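PDB 2D5C: shikimate dehydrogenase (NADP(+)) from Thermus thermophilus, which catalyses the reversible NADPH-linked reduction of 3-dehydroshikimate to shikimate, the fourth step of chorismate biosynthesis. Local coordinates for residues Met1-His13 against Leu24-Thr38. Residues are numbered along the deposited sequence; the frame is centred on the assembly and turned at random.
Sequences MLRFAVLGHPVAH and LESLGLEGSYEAWDT
The ring of Y33 lies with one face over the F4-A5 backbone, A5 N standing 4.1 Å above its plane and over its centre. With CG anti to the backbone N (chi1 -173°), the ring swings back across strand 2-8, bringing Y33 CD2 3.4 Å from F4 CB and Y33 OH 3.3 Å from V6 CB. A flat, long residue tipped with a hydroxyl suits this place: the ring also stacks on H20, and OH hydrogen-bonds N58 of the shikimate pocket. An alanine here is likely to uncover the F4-A5 backbone and leave N58 without this partner. On the other face of the sheet, L7, branched and apolar to fill a buried place against V50 and V57, packs CD2 3.6 Å from W36 CB; the W36 indole gives R46 a cation-pi partner. Backbone bonds lace the parallel strands, W36 N reaching V6 O almost straight (176°), but buried G8 N has no partner. Just past strand 2-8, H9 ND1 donates in its ring plane to the syn lone pair of D37 OD1 (2.7 Å), at the end of strand 31-37. Apolar, beta-branched V6 suits a strand and touches bound shikimate. The two strands and crossover helix 16-26 form a beta-alpha-beta unit of the shikimate dehydrogenase substrate-binding domain.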
# COMPACT_ATOMS: atom_id res chain seq x y z
N MET A 1 -6.30 13.96 -6.41
CA MET A 1 -6.27 13.97 -4.93
C MET A 1 -6.69 12.64 -4.32
O MET A 1 -7.25 11.77 -4.98
CB MET A 1 -7.15 15.10 -4.39
CG MET A 1 -8.50 15.24 -5.07
SD MET A 1 -9.52 16.54 -4.32
CE MET A 1 -8.71 18.03 -4.94
N LEU A 2 -6.40 12.49 -3.03
CA LEU A 2 -6.71 11.28 -2.28
C LEU A 2 -8.21 11.05 -2.11
O LEU A 2 -8.92 11.91 -1.61
CB LEU A 2 -6.03 11.37 -0.91
CG LEU A 2 -4.50 11.44 -0.99
CD1 LEU A 2 -3.92 11.98 0.31
CD2 LEU A 2 -3.96 10.05 -1.28
N ARG A 3 -8.68 9.87 -2.53
CA ARG A 3 -10.09 9.52 -2.41
C ARG A 3 -10.24 8.39 -1.41
O ARG A 3 -9.77 7.27 -1.66
CB ARG A 3 -10.66 9.08 -3.77
CG ARG A 3 -10.65 10.15 -4.85
CD ARG A 3 -11.27 11.44 -4.34
NE ARG A 3 -11.22 12.51 -5.33
CZ ARG A 3 -11.30 13.80 -5.03
NH1 ARG A 3 -11.45 14.18 -3.76
NH2 ARG A 3 -11.25 14.71 -5.98
N PHE A 4 -10.87 8.68 -0.28
CA PHE A 4 -11.09 7.70 0.78
C PHE A 4 -12.57 7.54 1.07
O PHE A 4 -13.40 8.32 0.61
CB PHE A 4 -10.38 8.15 2.06
CG PHE A 4 -8.90 8.30 1.92
CD1 PHE A 4 -8.28 9.51 2.19
CD2 PHE A 4 -8.11 7.21 1.55
CE1 PHE A 4 -6.89 9.65 2.09
CE2 PHE A 4 -6.73 7.33 1.44
CZ PHE A 4 -6.11 8.56 1.72
N ALA A 5 -12.91 6.51 1.85
CA ALA A 5 -14.30 6.28 2.21
C ALA A 5 -14.42 5.24 3.32
O ALA A 5 -13.50 4.46 3.55
CB ALA A 5 -15.09 5.81 0.98
N VAL A 6 -15.55 5.27 4.02
CA VAL A 6 -15.83 4.29 5.06
C VAL A 6 -17.02 3.53 4.47
O VAL A 6 -18.03 4.14 4.10
CB VAL A 6 -16.22 4.91 6.43
CG1 VAL A 6 -17.45 5.81 6.29
CG2 VAL A 6 -16.50 3.80 7.44
N LEU A 7 -16.88 2.22 4.34
CA LEU A 7 -17.94 1.38 3.79
C LEU A 7 -18.61 0.58 4.90
O LEU A 7 -17.94 0.05 5.79
CB LEU A 7 -17.36 0.40 2.76
CG LEU A 7 -16.49 0.99 1.64
CD1 LEU A 7 -15.96 -0.14 0.77
CD2 LEU A 7 -17.31 1.97 0.80
N GLY A 8 -19.94 0.50 4.85
CA GLY A 8 -20.65 -0.23 5.87
C GLY A 8 -22.15 0.03 5.84
O GLY A 8 -22.69 0.55 4.87
N HIS A 9 -22.81 -0.35 6.93
CA HIS A 9 -24.24 -0.17 7.04
C HIS A 9 -24.67 -0.39 8.48
O HIS A 9 -24.57 -1.50 9.00
CB HIS A 9 -24.96 -1.17 6.14
CG HIS A 9 -26.45 -1.03 6.17
ND1 HIS A 9 -27.10 0.07 5.64
CD2 HIS A 9 -27.41 -1.82 6.70
CE1 HIS A 9 -28.40 -0.05 5.86
NE2 HIS A 9 -28.61 -1.19 6.49
N PRO A 10 -25.14 0.67 9.15
CA PRO A 10 -25.28 2.04 8.64
C PRO A 10 -23.99 2.85 8.77
O PRO A 10 -23.20 2.63 9.68
CB PRO A 10 -26.40 2.60 9.51
CG PRO A 10 -26.05 2.02 10.84
CD PRO A 10 -25.69 0.57 10.51
N VAL A 11 -23.78 3.79 7.85
CA VAL A 11 -22.58 4.62 7.90
C VAL A 11 -22.88 6.11 7.78
O VAL A 11 -21.97 6.94 7.91
CB VAL A 11 -21.58 4.22 6.79
CG1 VAL A 11 -21.05 2.82 7.06
CG2 VAL A 11 -22.25 4.28 5.42
N ALA A 12 -24.14 6.46 7.54
CA ALA A 12 -24.52 7.86 7.41
C ALA A 12 -24.15 8.66 8.66
O ALA A 12 -23.98 9.88 8.60
CB ALA A 12 -26.02 7.97 7.14
N HIS A 13 -24.02 7.97 9.79
CA HIS A 13 -23.67 8.62 11.05
C HIS A 13 -22.19 8.49 11.45
O HIS A 13 -21.80 8.89 12.55
CB HIS A 13 -24.52 8.04 12.19
CG HIS A 13 -25.84 8.72 12.37
ND1 HIS A 13 -26.73 8.91 11.34
CD2 HIS A 13 -26.41 9.26 13.48
CE1 HIS A 13 -27.80 9.54 11.81
NE2 HIS A 13 -27.63 9.76 13.10
N LEU A 24 -6.59 15.41 6.41
CA LEU A 24 -6.18 15.94 5.11
C LEU A 24 -5.71 17.38 5.15
O LEU A 24 -4.60 17.68 4.72
CB LEU A 24 -7.33 15.80 4.11
CG LEU A 24 -7.58 14.36 3.64
CD1 LEU A 24 -8.95 14.25 3.00
CD2 LEU A 24 -6.48 13.95 2.68
N GLU A 25 -6.54 18.28 5.68
CA GLU A 25 -6.16 19.70 5.72
C GLU A 25 -4.96 19.91 6.65
O GLU A 25 -4.08 20.72 6.36
CB GLU A 25 -7.35 20.56 6.16
CG GLU A 25 -7.82 20.40 7.61
CD GLU A 25 -6.91 21.11 8.61
OE1 GLU A 25 -6.35 22.17 8.26
OE2 GLU A 25 -6.78 20.61 9.75
N SER A 26 -4.94 19.17 7.75
CA SER A 26 -3.86 19.27 8.72
C SER A 26 -2.51 18.96 8.10
O SER A 26 -1.48 19.53 8.48
CB SER A 26 -4.13 18.30 9.87
OG SER A 26 -2.99 18.19 10.70
N LEU A 27 -2.51 18.04 7.14
CA LEU A 27 -1.29 17.62 6.46
C LEU A 27 -1.10 18.36 5.14
O LEU A 27 -0.13 18.10 4.41
CB LEU A 27 -1.33 16.11 6.21
CG LEU A 27 -1.22 15.25 7.47
CD1 LEU A 27 -1.58 13.82 7.14
CD2 LEU A 27 0.20 15.33 8.03
N GLY A 28 -2.03 19.26 4.83
CA GLY A 28 -1.96 20.03 3.60
C GLY A 28 -2.17 19.20 2.35
O GLY A 28 -1.58 19.48 1.30
N LEU A 29 -3.01 18.17 2.45
CA LEU A 29 -3.30 17.30 1.32
C LEU A 29 -4.69 17.53 0.76
O LEU A 29 -5.63 17.82 1.49
CB LEU A 29 -3.18 15.83 1.74
CG LEU A 29 -1.86 15.43 2.38
CD1 LEU A 29 -2.00 14.10 3.11
CD2 LEU A 29 -0.80 15.35 1.30
N GLU A 30 -4.82 17.38 -0.55
CA GLU A 30 -6.11 17.53 -1.19
C GLU A 30 -6.74 16.14 -1.30
O GLU A 30 -6.10 15.18 -1.71
CB GLU A 30 -5.96 18.15 -2.58
CG GLU A 30 -5.41 19.57 -2.55
CD GLU A 30 -5.37 20.22 -3.92
OE1 GLU A 30 -6.45 20.33 -4.55
OE2 GLU A 30 -4.27 20.61 -4.36
N GLY A 31 -8.00 16.04 -0.90
CA GLY A 31 -8.67 14.76 -0.96
C GLY A 31 -10.03 14.79 -0.29
O GLY A 31 -10.45 15.82 0.25
N SER A 32 -10.71 13.66 -0.32
CA SER A 32 -12.02 13.55 0.29
C SER A 32 -12.15 12.21 0.98
O SER A 32 -11.41 11.28 0.68
CB SER A 32 -13.10 13.68 -0.79
OG SER A 32 -12.92 12.71 -1.80
N TYR A 33 -13.10 12.14 1.91
CA TYR A 33 -13.39 10.94 2.67
C TYR A 33 -14.90 10.97 2.88
O TYR A 33 -15.41 11.76 3.67
CB TYR A 33 -12.66 10.98 4.03
CG TYR A 33 -12.78 9.70 4.83
CD1 TYR A 33 -14.01 9.26 5.30
CD2 TYR A 33 -11.65 8.91 5.08
CE1 TYR A 33 -14.14 8.05 6.00
CE2 TYR A 33 -11.76 7.70 5.78
CZ TYR A 33 -13.00 7.28 6.23
OH TYR A 33 -13.13 6.08 6.91
N GLU A 34 -15.60 10.10 2.16
CA GLU A 34 -17.05 10.01 2.21
C GLU A 34 -17.56 8.74 2.89
O GLU A 34 -16.82 7.76 3.06
CB GLU A 34 -17.62 10.04 0.79
CG GLU A 34 -17.09 8.90 -0.08
CD GLU A 34 -17.90 8.66 -1.34
OE1 GLU A 34 -19.11 8.37 -1.23
OE2 GLU A 34 -17.32 8.76 -2.44
N ALA A 35 -18.83 8.76 3.28
CA ALA A 35 -19.48 7.61 3.89
C ALA A 35 -20.31 6.99 2.77
O ALA A 35 -21.15 7.66 2.18
CB ALA A 35 -20.39 8.06 5.03
N TRP A 36 -20.05 5.72 2.46
CA TRP A 36 -20.77 5.04 1.38
C TRP A 36 -21.51 3.83 1.91
O TRP A 36 -20.91 2.79 2.19
CB TRP A 36 -19.77 4.61 0.30
CG TRP A 36 -20.37 4.20 -1.01
CD1 TRP A 36 -21.69 3.98 -1.28
CD2 TRP A 36 -19.66 3.94 -2.23
NE1 TRP A 36 -21.84 3.60 -2.59
CE2 TRP A 36 -20.61 3.56 -3.19
CE3 TRP A 36 -18.31 3.99 -2.59
CZ2 TRP A 36 -20.26 3.24 -4.51
CZ3 TRP A 36 -17.96 3.67 -3.90
CH2 TRP A 36 -18.93 3.29 -4.84
N ASP A 37 -22.83 3.95 2.05
CA ASP A 37 -23.65 2.85 2.55
C ASP A 37 -23.42 1.60 1.71
O ASP A 37 -23.67 1.60 0.50
CB ASP A 37 -25.13 3.23 2.53
CG ASP A 37 -26.00 2.21 3.24
OD1 ASP A 37 -25.94 2.17 4.49
OD2 ASP A 37 -26.72 1.46 2.56
N THR A 38 -22.95 0.55 2.36
CA THR A 38 -22.66 -0.70 1.68
C THR A 38 -23.15 -1.92 2.45
O THR A 38 -22.57 -2.31 3.46
CB THR A 38 -21.13 -0.86 1.45
OG1 THR A 38 -20.65 0.23 0.66
CG2 THR A 38 -20.83 -2.17 0.72
O HOH W 1 -14.16 10.35 -1.16
O HOH W 2 -26.20 4.42 5.87